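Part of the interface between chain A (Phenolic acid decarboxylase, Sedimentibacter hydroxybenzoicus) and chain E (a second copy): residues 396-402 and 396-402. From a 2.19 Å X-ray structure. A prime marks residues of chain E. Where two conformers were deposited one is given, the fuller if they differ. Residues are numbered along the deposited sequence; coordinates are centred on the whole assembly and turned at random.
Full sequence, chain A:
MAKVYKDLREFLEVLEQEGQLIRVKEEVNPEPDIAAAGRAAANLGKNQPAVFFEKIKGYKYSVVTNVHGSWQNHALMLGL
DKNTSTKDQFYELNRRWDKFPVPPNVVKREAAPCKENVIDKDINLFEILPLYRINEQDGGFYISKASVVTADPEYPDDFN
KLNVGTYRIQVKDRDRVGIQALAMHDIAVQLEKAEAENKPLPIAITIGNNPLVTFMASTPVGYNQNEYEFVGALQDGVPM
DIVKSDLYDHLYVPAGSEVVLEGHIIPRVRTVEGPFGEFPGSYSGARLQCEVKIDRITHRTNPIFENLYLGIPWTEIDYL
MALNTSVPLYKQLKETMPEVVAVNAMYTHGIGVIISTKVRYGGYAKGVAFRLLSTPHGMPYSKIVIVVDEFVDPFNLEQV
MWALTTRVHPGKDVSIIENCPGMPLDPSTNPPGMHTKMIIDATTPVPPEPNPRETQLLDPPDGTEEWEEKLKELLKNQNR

Chain A (396-402) NLEQVMW
Chain E, residues 396-402: NLEQVMW

The two copies meet through the first turns of the same helix, residues 397-402 in each chain, with Asn396 and Asn396′ at the N-cap positions. The helix axes come no closer than 11.6 Å, and their N-to-C directions differ by 62°. The backbones draw nearest at their N-terminal ends, where the CA atoms of Leu397 and Leu397′ lie 6.7 Å apart. From there the two helices diverge.

Each helix starts from an extended cap residue (phi/psi -103/101 for Asn396, -101/102 for Asn396′) and then settles into helical angles. Both cap side chains are t at chi1. Asn396 OD1 accepts weak bonds from Glu398 N at 3.3 Å and Gln399 N at 3.4 Å; Asn396′ OD1 accepts a weak bond from Glu398′ N at 3.3 Å. Regular helical bonds follow, including Met401 N to Leu397 O at 3.0 Å and Met401′ N to Leu397′ O at 2.9 Å, which place leucine and methionine one turn apart on the same face.

That face forms the contact. Leu397 and Leu397′, both m,t, point toward the opposing helix, and each tip enters the shallow hollow between residue 397, the backbone at 398 and the methionine of its partner. Leu397 CD1 rests 3.5 Å from Leu397′ CB, 4.0 Å from Glu398′ N and 4.2 Å from Met401′ CG. In near-symmetric exchange, Leu397′ CD1 lies 4.0 Å from Glu398 N and 4.3 Å from Met401 CG. The methionines, m,m,m in both chains, wall the hollows through their CG methylenes.

No hydrogen bond crosses between the stretches; the pairing rests on apolar packing, burying 205 Å² in total, mostly on the leucines. Glu398 (chi1 p) and Glu398′ (chi1 m) leave CA sideways and add little, the carboxylate end of Glu398 leading away from the contact.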

# COMPACT_ATOMS: atom_id res chain seq x y z
N ASN A 396 -25.14 -14.33 12.34
CA ASN A 396 -24.48 -15.39 13.10
C ASN A 396 -22.98 -15.12 13.03
O ASN A 396 -22.33 -15.44 12.04
CB ASN A 396 -24.84 -16.76 12.52
CG ASN A 396 -24.28 -17.89 13.33
OD1 ASN A 396 -23.35 -17.71 14.12
ND2 ASN A 396 -24.84 -19.08 13.16
N LEU A 397 -22.44 -14.55 14.11
CA LEU A 397 -21.06 -14.08 14.07
C LEU A 397 -20.05 -15.22 14.06
O LEU A 397 -18.94 -15.04 13.56
CB LEU A 397 -20.81 -13.13 15.25
CG LEU A 397 -21.44 -11.75 15.04
CD1 LEU A 397 -21.20 -10.82 16.22
CD2 LEU A 397 -20.92 -11.12 13.76
N GLU A 398 -20.40 -16.39 14.60
CA GLU A 398 -19.49 -17.52 14.47
C GLU A 398 -19.45 -18.04 13.04
O GLU A 398 -18.42 -18.57 12.61
CB GLU A 398 -19.86 -18.65 15.45
CG GLU A 398 -21.13 -19.41 15.11
CD GLU A 398 -21.59 -20.33 16.22
OE1 GLU A 398 -20.76 -20.71 17.07
OE2 GLU A 398 -22.80 -20.66 16.26
N GLN A 399 -20.54 -17.88 12.28
CA GLN A 399 -20.52 -18.23 10.86
C GLN A 399 -19.79 -17.18 10.04
O GLN A 399 -19.13 -17.51 9.05
CB GLN A 399 -21.94 -18.41 10.35
CG GLN A 399 -22.13 -19.57 9.39
CD GLN A 399 -23.58 -19.97 9.26
OE1 GLN A 399 -24.35 -19.31 8.57
NE2 GLN A 399 -23.96 -21.06 9.93
N VAL A 400 -19.89 -15.90 10.43
CA VAL A 400 -19.13 -14.85 9.76
C VAL A 400 -17.64 -15.07 9.96
O VAL A 400 -16.84 -14.86 9.04
CB VAL A 400 -19.58 -13.47 10.26
CG1 VAL A 400 -18.75 -12.37 9.60
CG2 VAL A 400 -21.06 -13.25 9.96
N MET A 401 -17.24 -15.48 11.17
CA MET A 401 -15.84 -15.80 11.42
C MET A 401 -15.37 -16.93 10.52
O MET A 401 -14.25 -16.89 10.00
CB MET A 401 -15.63 -16.17 12.89
CG MET A 401 -15.60 -14.98 13.84
SD MET A 401 -14.28 -13.80 13.49
CE MET A 401 -12.89 -14.89 13.16
N TRP A 402 -16.21 -17.95 10.32
CA TRP A 402 -15.85 -19.03 9.42
C TRP A 402 -15.61 -18.51 8.01
O TRP A 402 -14.65 -18.92 7.34
CB TRP A 402 -16.93 -20.10 9.40
CG TRP A 402 -16.74 -21.09 8.30
CD1 TRP A 402 -15.88 -22.15 8.28
CD2 TRP A 402 -17.39 -21.08 7.02
NE1 TRP A 402 -15.97 -22.81 7.09
CE2 TRP A 402 -16.89 -22.17 6.29
CE3 TRP A 402 -18.35 -20.25 6.43
CZ2 TRP A 402 -17.31 -22.47 5.00
CZ3 TRP A 402 -18.77 -20.54 5.14
CH2 TRP A 402 -18.25 -21.64 4.44
N ASN E 396 -17.03 -12.77 23.38
CA ASN E 396 -18.31 -12.13 23.12
C ASN E 396 -18.15 -11.29 21.86
O ASN E 396 -17.59 -10.19 21.89
CB ASN E 396 -18.75 -11.29 24.32
CG ASN E 396 -19.92 -10.38 24.00
OD1 ASN E 396 -20.73 -10.69 23.12
ND2 ASN E 396 -20.03 -9.28 24.73
N LEU E 397 -18.65 -11.81 20.74
CA LEU E 397 -18.40 -11.19 19.44
C LEU E 397 -19.16 -9.89 19.26
O LEU E 397 -18.74 -9.05 18.46
CB LEU E 397 -18.73 -12.19 18.33
CG LEU E 397 -17.84 -13.43 18.36
CD1 LEU E 397 -18.13 -14.37 17.21
CD2 LEU E 397 -16.37 -13.02 18.36
N GLU E 398 -20.27 -9.70 19.99
CA GLU E 398 -20.90 -8.38 20.05
C GLU E 398 -19.92 -7.34 20.56
O GLU E 398 -19.81 -6.24 20.00
CB GLU E 398 -22.14 -8.43 20.95
CG GLU E 398 -23.36 -9.13 20.37
CD GLU E 398 -24.38 -9.47 21.44
OE1 GLU E 398 -24.33 -8.86 22.52
OE2 GLU E 398 -25.23 -10.35 21.19
N GLN E 399 -19.20 -7.67 21.63
CA GLN E 399 -18.25 -6.72 22.21
C GLN E 399 -17.03 -6.54 21.32
O GLN E 399 -16.45 -5.45 21.29
CB GLN E 399 -17.82 -7.20 23.60
CG GLN E 399 -18.47 -6.44 24.74
CD GLN E 399 -17.63 -6.48 26.00
OE1 GLN E 399 -17.26 -7.55 26.48
NE2 GLN E 399 -17.32 -5.30 26.54
N VAL E 400 -16.61 -7.59 20.62
CA VAL E 400 -15.49 -7.46 19.69
C VAL E 400 -15.86 -6.54 18.54
O VAL E 400 -15.07 -5.68 18.13
CB VAL E 400 -15.04 -8.84 19.20
CG1 VAL E 400 -14.08 -8.70 18.03
CG2 VAL E 400 -14.38 -9.62 20.33
N MET E 401 -17.08 -6.69 18.00
CA MET E 401 -17.55 -5.78 16.96
C MET E 401 -17.55 -4.34 17.46
O MET E 401 -17.20 -3.42 16.71
CB MET E 401 -18.94 -6.19 16.49
CG MET E 401 -18.98 -7.36 15.52
SD MET E 401 -18.08 -7.09 13.98
CE MET E 401 -18.58 -5.42 13.54
N TRP E 402 -17.95 -4.13 18.71
CA TRP E 402 -17.92 -2.79 19.28
C TRP E 402 -16.51 -2.23 19.29
O TRP E 402 -16.29 -1.06 18.95
CB TRP E 402 -18.50 -2.79 20.69
CG TRP E 402 -18.27 -1.49 21.39
CD1 TRP E 402 -18.97 -0.33 21.21
CD2 TRP E 402 -17.25 -1.19 22.34
NE1 TRP E 402 -18.46 0.66 22.01
CE2 TRP E 402 -17.40 0.16 22.72
CE3 TRP E 402 -16.22 -1.94 22.92
CZ2 TRP E 402 -16.57 0.78 23.64
CZ3 TRP E 402 -15.39 -1.32 23.85
CH2 TRP E 402 -15.57 0.03 24.20